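Side-chain contacts in Rubredoxin\:oxygen oxidoreductase (Desulfovibrio gigas, PDB 1E5D), which catalyses the four-electron reduction of one oxygen molecule to two water molecules, using a diiron centre and flavin mononucleotide: residues V256-S261 with S295-E300; W288-H293 with L319-G324; H24-S29 with L326-G331. All coordinates share one frame; numbering follows the deposited sequence.

Contact 1. Residues V256-S261 with S295-E300; sequences VIFYDS and SQIMSE. With FMN (flavin mononucleotide), chain C.
Strand 256-259 and helix 295-300 run nearly antiparallel, their N-to-C directions 158° apart and their axes approaching to 9.5 Å, and Val-256 and Phe-258 on the strand point toward Ile-297 and Glu-300 on the helix. CG2 of Ile-297 makes the closest side-chain approach to the ring: it lies 3.8 Å from CD2 of Phe-258, and the two side chains cross at about a right angle. The same methyl is more loosely placed against CG1 of Val-256, at 4.5 Å. With CG1 beside the backbone N (chi1 -70°), CG2 of Ile-297 falls anti to that N and is turned to the strand. The other valine methyl, CG2, sits against the last turn of the segment, 3.6 Å from the carbonyl O of Glu-300 and 3.8 Å from its CB. This is the strand-to-helix packing of a flavodoxin-like alpha/beta domain: strand 254-259 is hydrogen-bonded between 283-288 and 306-310 in a five-stranded parallel sheet, with helix 294-302 packed on one side of it. The chain of Glu-300 bends at chi2 (-56°), and its carboxylate turns away to salt bridges with Lys-254 and Arg-188. At the C-terminal end of the strand the chain reaches the flavin phosphate, where OG of Ser-261 donates a 2.7 Å hydrogen bond to O1P of FMN. The backbone N of Ser-261 meets OD1 of Asp-260 at 2.7 Å from above the carboxylate plane, and that oxygen also serves Lys-290 and Trp-288.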
loop_
_atom_site.group_PDB
_atom_site.type_symbol
_atom_site.label_atom_id
_atom_site.label_comp_id
_atom_site.label_asym_id
_atom_site.label_seq_id
_atom_site.Cartn_x
_atom_site.Cartn_y
_atom_site.Cartn_z
ATOM N N VAL A 256 7.467 -0.746 -18.434
ATOM C CA VAL A 256 7.314 -0.273 -17.082
ATOM C C VAL A 256 7.779 -1.380 -16.137
ATOM O O VAL A 256 7.219 -2.475 -16.099
ATOM C CB VAL A 256 5.859 0.072 -16.721
ATOM C CG1 VAL A 256 5.733 0.262 -15.209
ATOM C CG2 VAL A 256 5.380 1.300 -17.466
ATOM N N ILE A 257 8.819 -1.081 -15.383
ATOM C CA ILE A 257 9.310 -1.980 -14.353
ATOM C C ILE A 257 8.939 -1.428 -12.982
ATOM O O ILE A 257 9.302 -0.304 -12.621
ATOM C CB ILE A 257 10.833 -2.144 -14.444
ATOM C CG1 ILE A 257 11.329 -2.716 -15.772
ATOM C CG2 ILE A 257 11.340 -2.963 -13.269
ATOM C CD1 ILE A 257 12.791 -2.425 -16.053
ATOM N N PHE A 258 8.197 -2.183 -12.178
ATOM C CA PHE A 258 7.926 -1.671 -10.830
ATOM C C PHE A 258 8.269 -2.784 -9.848
ATOM O O PHE A 258 8.087 -3.968 -10.091
ATOM C CB PHE A 258 6.519 -1.147 -10.692
ATOM C CG PHE A 258 5.345 -2.075 -10.534
ATOM C CD1 PHE A 258 4.989 -2.563 -9.287
ATOM C CD2 PHE A 258 4.572 -2.463 -11.609
ATOM C CE1 PHE A 258 3.904 -3.394 -9.098
ATOM C CE2 PHE A 258 3.482 -3.300 -11.434
ATOM C CZ PHE A 258 3.137 -3.776 -10.177
ATOM N N TYR A 259 8.813 -2.353 -8.723
ATOM C CA TYR A 259 9.377 -3.239 -7.731
ATOM C C TYR A 259 9.301 -2.549 -6.374
ATOM O O TYR A 259 9.079 -1.342 -6.298
ATOM C CB TYR A 259 10.850 -3.565 -8.077
ATOM C CG TYR A 259 11.740 -2.405 -7.658
ATOM C CD1 TYR A 259 11.736 -1.229 -8.402
ATOM C CD2 TYR A 259 12.570 -2.464 -6.540
ATOM C CE1 TYR A 259 12.535 -0.152 -8.048
ATOM C CE2 TYR A 259 13.359 -1.391 -6.174
ATOM C CZ TYR A 259 13.340 -0.232 -6.933
ATOM O OH TYR A 259 14.140 0.818 -6.551
ATOM N N ASP A 260 9.562 -3.332 -5.344
ATOM C CA ASP A 260 9.929 -2.839 -4.029
ATOM C C ASP A 260 11.054 -3.737 -3.525
ATOM O O ASP A 260 11.341 -4.784 -4.114
ATOM C CB ASP A 260 8.752 -2.798 -3.074
ATOM C CG ASP A 260 8.984 -1.840 -1.921
ATOM O OD1 ASP A 260 10.094 -1.270 -1.838
ATOM O OD2 ASP A 260 8.072 -1.664 -1.097
ATOM N N SER A 261 11.721 -3.324 -2.458
ATOM C CA SER A 261 12.912 -4.055 -2.021
ATOM C C SER A 261 13.275 -3.664 -0.601
ATOM O O SER A 261 12.968 -2.546 -0.173
ATOM C CB SER A 261 14.053 -3.746 -2.981
ATOM O OG SER A 261 15.233 -4.434 -2.603
ATOM N N SER A 295 -1.454 4.913 -8.550
ATOM C CA SER A 295 -2.143 5.508 -9.695
ATOM C C SER A 295 -1.118 5.929 -10.744
ATOM O O SER A 295 -1.397 5.818 -11.944
ATOM C CB SER A 295 -3.018 6.668 -9.247
ATOM O OG SER A 295 -2.266 7.703 -8.643
ATOM N N GLN A 296 0.047 6.384 -10.307
ATOM C CA GLN A 296 1.124 6.808 -11.188
ATOM C C GLN A 296 1.637 5.654 -12.045
ATOM O O GLN A 296 1.833 5.766 -13.245
ATOM C CB GLN A 296 2.337 7.329 -10.413
ATOM C CG GLN A 296 2.592 8.824 -10.506
ATOM C CD GLN A 296 2.583 9.435 -9.113
ATOM O OE1 GLN A 296 3.621 9.766 -8.545
ATOM N NE2 GLN A 296 1.379 9.563 -8.561
ATOM N N ILE A 297 1.871 4.535 -11.359
ATOM C CA ILE A 297 2.368 3.378 -12.102
ATOM C C ILE A 297 1.345 3.011 -13.169
ATOM O O ILE A 297 1.674 2.683 -14.305
ATOM C CB ILE A 297 2.654 2.212 -11.147
ATOM C CG1 ILE A 297 3.868 2.486 -10.255
ATOM C CG2 ILE A 297 2.805 0.908 -11.914
ATOM C CD1 ILE A 297 3.844 1.799 -8.913
ATOM N N MET A 298 0.074 3.096 -12.781
ATOM C CA MET A 298 -0.989 2.743 -13.719
ATOM C C MET A 298 -0.944 3.642 -14.945
ATOM O O MET A 298 -1.092 3.199 -16.076
ATOM C CB MET A 298 -2.357 2.837 -13.043
ATOM C CG MET A 298 -3.524 2.495 -13.957
ATOM S SD MET A 298 -3.443 0.774 -14.518
ATOM C CE MET A 298 -4.358 0.901 -16.056
ATOM N N SER A 299 -0.736 4.935 -14.707
ATOM C CA SER A 299 -0.761 5.856 -15.841
ATOM C C SER A 299 0.337 5.487 -16.824
ATOM O O SER A 299 0.147 5.566 -18.034
ATOM C CB SER A 299 -0.598 7.310 -15.395
ATOM O OG SER A 299 -1.640 7.672 -14.497
ATOM N N GLU A 300 1.483 5.089 -16.267
ATOM C CA GLU A 300 2.600 4.731 -17.136
ATOM C C GLU A 300 2.271 3.432 -17.854
ATOM O O GLU A 300 2.675 3.196 -18.983
ATOM C CB GLU A 300 3.892 4.598 -16.334
ATOM C CG GLU A 300 4.381 5.893 -15.704
ATOM C CD GLU A 300 4.573 7.016 -16.704
ATOM O OE1 GLU A 300 4.718 6.729 -17.916
ATOM O OE2 GLU A 300 4.586 8.194 -16.282
HETATM N N1 FMN C . 13.184 -14.972 2.174
HETATM C C2 FMN C . 12.488 -16.081 1.971
HETATM O O2 FMN C . 12.900 -16.991 1.302
HETATM N N3 FMN C . 11.194 -16.261 2.528
HETATM C C4 FMN C . 10.778 -15.477 3.589
HETATM O O4 FMN C . 9.651 -15.653 4.011
HETATM C C4A FMN C . 11.563 -14.280 3.853
HETATM N N5 FMN C . 11.050 -13.276 4.600
HETATM C C5A FMN C . 11.952 -12.346 5.060
HETATM C C6 FMN C . 11.470 -11.354 5.952
HETATM C C7 FMN C . 12.225 -10.247 6.260
HETATM C C7M FMN C . 11.582 -9.081 6.961
HETATM C C8 FMN C . 13.520 -10.063 5.634
HETATM C C8M FMN C . 14.450 -8.979 6.128
HETATM C C9 FMN C . 14.077 -11.133 4.916
HETATM C C9A FMN C . 13.231 -12.149 4.469
HETATM N N10 FMN C . 13.587 -13.060 3.427
HETATM C C10 FMN C . 12.837 -14.125 3.167
HETATM C "C1'" FMN C . 14.937 -12.908 2.835
HETATM C "C2'" FMN C . 14.929 -11.848 1.704
HETATM O "O2'" FMN C . 14.045 -12.249 0.665
HETATM C "C3'" FMN C . 16.359 -11.798 1.190
HETATM O "O3'" FMN C . 17.093 -11.020 2.133
HETATM C "C4'" FMN C . 16.433 -11.115 -0.178
HETATM O "O4'" FMN C . 17.799 -11.056 -0.619
HETATM C "C5'" FMN C . 15.847 -9.729 -0.021
HETATM O "O5'" FMN C . 15.924 -8.983 -1.401
HETATM P P FMN C . 15.995 -7.463 -1.470
HETATM O O1P FMN C . 15.526 -7.084 -2.877
HETATM O O2P FMN C . 15.307 -6.851 -0.424
HETATM O O3P FMN C . 17.384 -7.038 -1.324
#

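Contact 2. Residues W288-H293 with L319-G324; sequences WCKACH and LPYVAG
Lys-290 comes to the ring of Tyr-321 from the rim: its CD lies in the ring plane, 3.7 Å from CD2 and 4.0 Å from CE2 of Tyr-321. The two side chains cross at about a right angle, so the aliphatic part of the lysine packs on the ring's edge and not over its face. Bends at chi2, chi3 and chi4 take the chain past the tyrosine and bring the ammonium group to Gly-25 O of the second subunit and to Asp-260, with which it forms a salt bridge. One residue earlier, Cys-289 faces the first turn of helix 320-331 more directly. Its CB meets CB of Tyr-321 at 3.9 Å, where the CA atoms of the two residues are also at their nearest, 6.1 Å. From there SG is placed beside its own backbone N (chi1 -70°) and reaches CG2 of Val-322 at 4.2 Å; it is also 3.9 Å from the carbonyl O of Tyr-321. The tyrosine ring continues to the dimer partner, meeting His-294 of the second subunit edge-to-face. The arrangement joins the loop after the edge strand 283-288 to the start of helix 320-331 in the flavodoxin-like domain, on a side where the second subunit packs.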
loop_
_atom_site.group_PDB
_atom_site.type_symbol
_atom_site.label_atom_id
_atom_site.label_comp_id
_atom_site.label_asym_id
_atom_site.label_seq_id
_atom_site.Cartn_x
_atom_site.Cartn_y
_atom_site.Cartn_z
ATOM N N TRP A 288 9.831 2.646 -8.402
ATOM C CA TRP A 288 9.855 2.160 -7.036
ATOM C C TRP A 288 8.525 2.384 -6.332
ATOM O O TRP A 288 8.054 3.517 -6.233
ATOM C CB TRP A 288 10.973 2.890 -6.292
ATOM C CG TRP A 288 11.271 2.389 -4.919
ATOM C CD1 TRP A 288 11.047 1.129 -4.459
ATOM C CD2 TRP A 288 11.844 3.117 -3.829
ATOM N NE1 TRP A 288 11.443 1.030 -3.147
ATOM C CE2 TRP A 288 11.938 2.233 -2.738
ATOM C CE3 TRP A 288 12.293 4.429 -3.656
ATOM C CZ2 TRP A 288 12.456 2.607 -1.493
ATOM C CZ3 TRP A 288 12.806 4.801 -2.426
ATOM C CH2 TRP A 288 12.887 3.897 -1.355
ATOM N N CYS A 289 7.887 1.335 -5.829
ATOM C CA CYS A 289 6.607 1.497 -5.151
ATOM C C CYS A 289 6.681 2.391 -3.925
ATOM O O CYS A 289 5.677 2.933 -3.469
ATOM C CB CYS A 289 6.049 0.136 -4.699
ATOM S SG CYS A 289 5.520 -0.894 -6.076
ATOM N N LYS A 290 7.861 2.564 -3.337
ATOM C CA LYS A 290 7.897 3.430 -2.154
ATOM C C LYS A 290 7.900 4.900 -2.562
ATOM O O LYS A 290 7.621 5.744 -1.714
ATOM C CB LYS A 290 9.116 3.118 -1.297
ATOM C CG LYS A 290 8.833 2.561 0.079
ATOM C CD LYS A 290 8.950 1.055 0.134
ATOM C CE LYS A 290 9.599 0.602 1.434
ATOM N NZ LYS A 290 10.534 -0.532 1.172
ATOM N N ALA A 291 8.190 5.199 -3.820
ATOM C CA ALA A 291 8.262 6.541 -4.368
ATOM C C ALA A 291 7.148 6.858 -5.353
ATOM O O ALA A 291 6.952 7.999 -5.767
ATOM C CB ALA A 291 9.601 6.727 -5.089
ATOM N N CYS A 292 6.386 5.863 -5.798
ATOM C CA CYS A 292 5.397 6.129 -6.840
ATOM C C CYS A 292 4.019 5.644 -6.434
ATOM O O CYS A 292 3.827 4.494 -6.056
ATOM C CB CYS A 292 5.770 5.450 -8.159
ATOM S SG CYS A 292 7.355 5.962 -8.860
ATOM N N HIS A 293 3.043 6.536 -6.527
ATOM C CA HIS A 293 1.694 6.099 -6.174
ATOM C C HIS A 293 1.271 4.965 -7.096
ATOM O O HIS A 293 1.768 4.885 -8.230
ATOM C CB HIS A 293 0.725 7.278 -6.278
ATOM C CG HIS A 293 -0.547 7.045 -5.525
ATOM N ND1 HIS A 293 -1.728 6.729 -6.153
ATOM C CD2 HIS A 293 -0.821 7.077 -4.204
ATOM C CE1 HIS A 293 -2.681 6.581 -5.251
ATOM N NE2 HIS A 293 -2.154 6.785 -4.055
ATOM N N LEU A 319 6.135 -8.104 -1.000
ATOM C CA LEU A 319 6.023 -6.886 -0.212
ATOM C C LEU A 319 4.668 -6.218 -0.415
ATOM O O LEU A 319 4.063 -6.200 -1.479
ATOM C CB LEU A 319 7.174 -5.932 -0.543
ATOM C CG LEU A 319 8.560 -6.355 -0.034
ATOM C CD1 LEU A 319 9.621 -5.353 -0.485
ATOM C CD2 LEU A 319 8.566 -6.487 1.478
ATOM N N PRO A 320 4.191 -5.656 0.699
ATOM C CA PRO A 320 2.840 -5.111 0.792
ATOM C C PRO A 320 2.518 -4.121 -0.321
ATOM O O PRO A 320 1.464 -4.190 -0.947
ATOM C CB PRO A 320 2.885 -4.353 2.121
ATOM C CG PRO A 320 3.927 -5.058 2.922
ATOM C CD PRO A 320 4.964 -5.521 1.952
ATOM N N TYR A 321 3.428 -3.187 -0.558
ATOM C CA TYR A 321 3.221 -2.132 -1.536
ATOM C C TYR A 321 3.186 -2.693 -2.950
ATOM O O TYR A 321 2.526 -2.153 -3.841
ATOM C CB TYR A 321 4.327 -1.085 -1.413
ATOM C CG TYR A 321 4.204 -0.221 -0.187
ATOM C CD1 TYR A 321 2.961 -0.016 0.396
ATOM C CD2 TYR A 321 5.314 0.379 0.385
ATOM C CE1 TYR A 321 2.821 0.772 1.522
ATOM C CE2 TYR A 321 5.184 1.173 1.516
ATOM C CZ TYR A 321 3.941 1.361 2.078
ATOM O OH TYR A 321 3.801 2.149 3.197
ATOM N N VAL A 322 3.904 -3.800 -3.157
ATOM C CA VAL A 322 3.794 -4.448 -4.464
ATOM C C VAL A 322 2.423 -5.101 -4.609
ATOM O O VAL A 322 1.755 -4.996 -5.632
ATOM C CB VAL A 322 4.911 -5.482 -4.678
ATOM C CG1 VAL A 322 4.713 -6.177 -6.012
ATOM C CG2 VAL A 322 6.267 -4.799 -4.622
ATOM N N ALA A 323 1.994 -5.775 -3.554
ATOM C CA ALA A 323 0.668 -6.379 -3.537
ATOM C C ALA A 323 -0.424 -5.340 -3.739
ATOM O O ALA A 323 -1.343 -5.542 -4.539
ATOM C CB ALA A 323 0.436 -7.119 -2.225
ATOM N N GLY A 324 -0.347 -4.220 -3.022
ATOM C CA GLY A 324 -1.379 -3.196 -3.153
ATOM C C GLY A 324 -1.462 -2.634 -4.560
ATOM O O GLY A 324 -2.544 -2.374 -5.089
#

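Contact 3. Residues H24-S29 with L326-G331; sequences HGYTLS and LQYIKG
Tyr-328 reaches from helix 320-331 to Tyr-26 and Thr-27, and its CB already points toward segment 24-29. CG, placed opposite the backbone N (chi1 -175°), carries the ring away from the helix. Along one side of that ring CE1 is the first atom to arrive, 3.6 Å from the carbonyl O of Tyr-26 and 4.5 Å from CD2 of the same residue. CZ follows at 4.0 Å from Tyr-26 O. At the tip, OH lies in the plane of the Tyr-26 ring, at its edge, 3.8 Å from CD2; it is also 3.9 Å from CB of Thr-27. The Tyr-26 ring is itself backed on one face by CG2 of Thr-27, 3.5 Å above the plane and toward the rim. These two neighbours form a classic beta bulge opposite Phe-23, and both meet the phenol of Tyr-328. Tyr-26 lines the pockets of the oxygen molecule and of a flavin, its side chain about 4 Å from the bound oxygen molecule and about 4 Å from a bound FMN. The phenol of Tyr-328 finds its polar partner in Asn-196, and Tyr-26 O is hydrogen-bonded to NE2 of His-294. With both polar atoms engaged outside the pair, what joins the segments is van der Waals packing, which brings one side chain of a flavodoxin-domain helix to the edge of a residue of the oxygen pocket.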
loop_
_atom_site.group_PDB
_atom_site.type_symbol
_atom_site.label_atom_id
_atom_site.label_comp_id
_atom_site.label_asym_id
_atom_site.label_seq_id
_atom_site.Cartn_x
_atom_site.Cartn_y
_atom_site.Cartn_z
ATOM N N HIS A 24 -10.573 11.426 -4.298
ATOM C CA HIS A 24 -11.632 10.503 -3.929
ATOM C C HIS A 24 -11.161 9.173 -3.373
ATOM O O HIS A 24 -11.876 8.178 -3.494
ATOM C CB HIS A 24 -12.520 10.260 -5.169
ATOM C CG HIS A 24 -13.080 11.568 -5.646
ATOM N ND1 HIS A 24 -13.601 11.768 -6.902
ATOM C CD2 HIS A 24 -13.187 12.751 -5.003
ATOM C CE1 HIS A 24 -14.013 13.017 -7.017
ATOM N NE2 HIS A 24 -13.770 13.638 -5.873
ATOM N N GLY A 25 -9.994 9.135 -2.745
ATOM C CA GLY A 25 -9.552 7.940 -2.057
ATOM C C GLY A 25 -8.870 6.918 -2.924
ATOM O O GLY A 25 -8.225 5.998 -2.403
ATOM N N TYR A 26 -8.970 7.006 -4.254
ATOM C CA TYR A 26 -8.377 5.901 -5.028
ATOM C C TYR A 26 -7.193 6.366 -5.858
ATOM O O TYR A 26 -6.276 5.570 -6.075
ATOM C CB TYR A 26 -9.443 5.211 -5.885
ATOM C CG TYR A 26 -9.947 5.978 -7.084
ATOM C CD1 TYR A 26 -11.011 6.865 -6.971
ATOM C CD2 TYR A 26 -9.372 5.833 -8.343
ATOM C CE1 TYR A 26 -11.477 7.570 -8.066
ATOM C CE2 TYR A 26 -9.823 6.531 -9.446
ATOM C CZ TYR A 26 -10.884 7.403 -9.297
ATOM O OH TYR A 26 -11.360 8.118 -10.375
ATOM N N THR A 27 -7.172 7.621 -6.313
ATOM C CA THR A 27 -6.059 8.058 -7.158
ATOM C C THR A 27 -5.489 9.406 -6.752
ATOM O O THR A 27 -5.977 10.059 -5.833
ATOM C CB THR A 27 -6.523 8.105 -8.632
ATOM O OG1 THR A 27 -5.434 8.495 -9.481
ATOM C CG2 THR A 27 -7.618 9.139 -8.821
ATOM N N LEU A 28 -4.439 9.866 -7.435
ATOM C CA LEU A 28 -3.902 11.189 -7.174
ATOM C C LEU A 28 -4.318 12.221 -8.223
ATOM O O LEU A 28 -4.416 11.899 -9.403
ATOM C CB LEU A 28 -2.375 11.187 -7.149
ATOM C CG LEU A 28 -1.694 10.325 -6.093
ATOM C CD1 LEU A 28 -0.191 10.529 -6.193
ATOM C CD2 LEU A 28 -2.206 10.650 -4.699
ATOM N N SER A 29 -4.524 13.443 -7.755
ATOM C CA SER A 29 -4.812 14.594 -8.597
ATOM C C SER A 29 -3.760 15.681 -8.360
ATOM O O SER A 29 -3.992 16.686 -7.709
ATOM C CB SER A 29 -6.211 15.123 -8.317
ATOM O OG SER A 29 -6.236 15.889 -7.129
ATOM N N LEU A 326 -0.464 -4.174 -7.366
ATOM C CA LEU A 326 -1.011 -5.179 -8.282
ATOM C C LEU A 326 -2.522 -5.259 -8.111
ATOM O O LEU A 326 -3.252 -5.354 -9.101
ATOM C CB LEU A 326 -0.353 -6.536 -8.058
ATOM C CG LEU A 326 1.067 -6.638 -8.625
ATOM C CD1 LEU A 326 1.778 -7.847 -8.046
ATOM C CD2 LEU A 326 1.009 -6.688 -10.140
ATOM N N GLN A 327 -2.993 -5.199 -6.870
ATOM C CA GLN A 327 -4.436 -5.198 -6.641
ATOM C C GLN A 327 -5.084 -4.058 -7.428
ATOM O O GLN A 327 -6.049 -4.252 -8.153
ATOM C CB GLN A 327 -4.812 -5.054 -5.166
ATOM C CG GLN A 327 -6.316 -5.170 -4.906
ATOM C CD GLN A 327 -6.841 -6.509 -5.408
ATOM O OE1 GLN A 327 -6.472 -7.549 -4.857
ATOM N NE2 GLN A 327 -7.675 -6.484 -6.446
ATOM N N TYR A 328 -4.518 -2.864 -7.269
ATOM C CA TYR A 328 -5.048 -1.695 -7.962
ATOM C C TYR A 328 -5.092 -1.969 -9.459
ATOM O O TYR A 328 -6.097 -1.756 -10.121
ATOM C CB TYR A 328 -4.182 -0.476 -7.697
ATOM C CG TYR A 328 -4.703 0.816 -8.269
ATOM C CD1 TYR A 328 -5.796 1.441 -7.687
ATOM C CD2 TYR A 328 -4.113 1.428 -9.369
ATOM C CE1 TYR A 328 -6.289 2.626 -8.186
ATOM C CE2 TYR A 328 -4.608 2.621 -9.875
ATOM C CZ TYR A 328 -5.699 3.218 -9.282
ATOM O OH TYR A 328 -6.207 4.399 -9.764
ATOM N N ILE A 329 -3.961 -2.464 -9.955
ATOM C CA ILE A 329 -3.821 -2.639 -11.398
ATOM C C ILE A 329 -4.766 -3.705 -11.932
ATOM O O ILE A 329 -5.420 -3.511 -12.957
ATOM C CB ILE A 329 -2.374 -2.982 -11.770
ATOM C CG1 ILE A 329 -1.384 -1.862 -11.420
ATOM C CG2 ILE A 329 -2.283 -3.349 -13.235
ATOM C CD1 ILE A 329 0.036 -2.259 -11.775
ATOM N N LYS A 330 -4.848 -4.825 -11.221
ATOM C CA LYS A 330 -5.716 -5.906 -11.671
ATOM C C LYS A 330 -7.151 -5.423 -11.875
ATOM O O LYS A 330 -7.818 -5.816 -12.831
ATOM C CB LYS A 330 -5.665 -7.059 -10.672
ATOM C CG LYS A 330 -6.715 -8.133 -10.904
ATOM C CD LYS A 330 -6.479 -9.278 -9.927
ATOM C CE LYS A 330 -7.554 -10.351 -10.047
ATOM N NZ LYS A 330 -7.078 -11.467 -10.918
ATOM N N GLY A 331 -7.624 -4.565 -10.975
ATOM C CA GLY A 331 -8.980 -4.060 -11.052
ATOM C C GLY A 331 -9.181 -3.199 -12.284
ATOM O O GLY A 331 -10.280 -3.101 -12.829
#

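The three contacts form a cluster of mutual neighbours between a flavin phosphate and the diiron domain. Contacts 1 and 2, with centres 8 Å apart, join where Tyr-259 O lies 3.0 Å from Cys-289 N. Contact 3 lies about 12 Å from each, centre to centre. It shares helix 320-331 with contact 2, touches it where His-293 CB lies 3.4 Å from Leu-28 CD1, and meets contact 1 through Ser-295 OG and Leu-28 N, 3.3 Å apart. Contacts 1 and 2 are nested in the loop closed by contact 3. On the diiron side, the Tyr-26 side chain is about 5 Å from that of Glu-81, an iron ligand. Contacts 2 and 3 also meet across the dimer, through Lys-290 of one subunit and Gly-25 of the other.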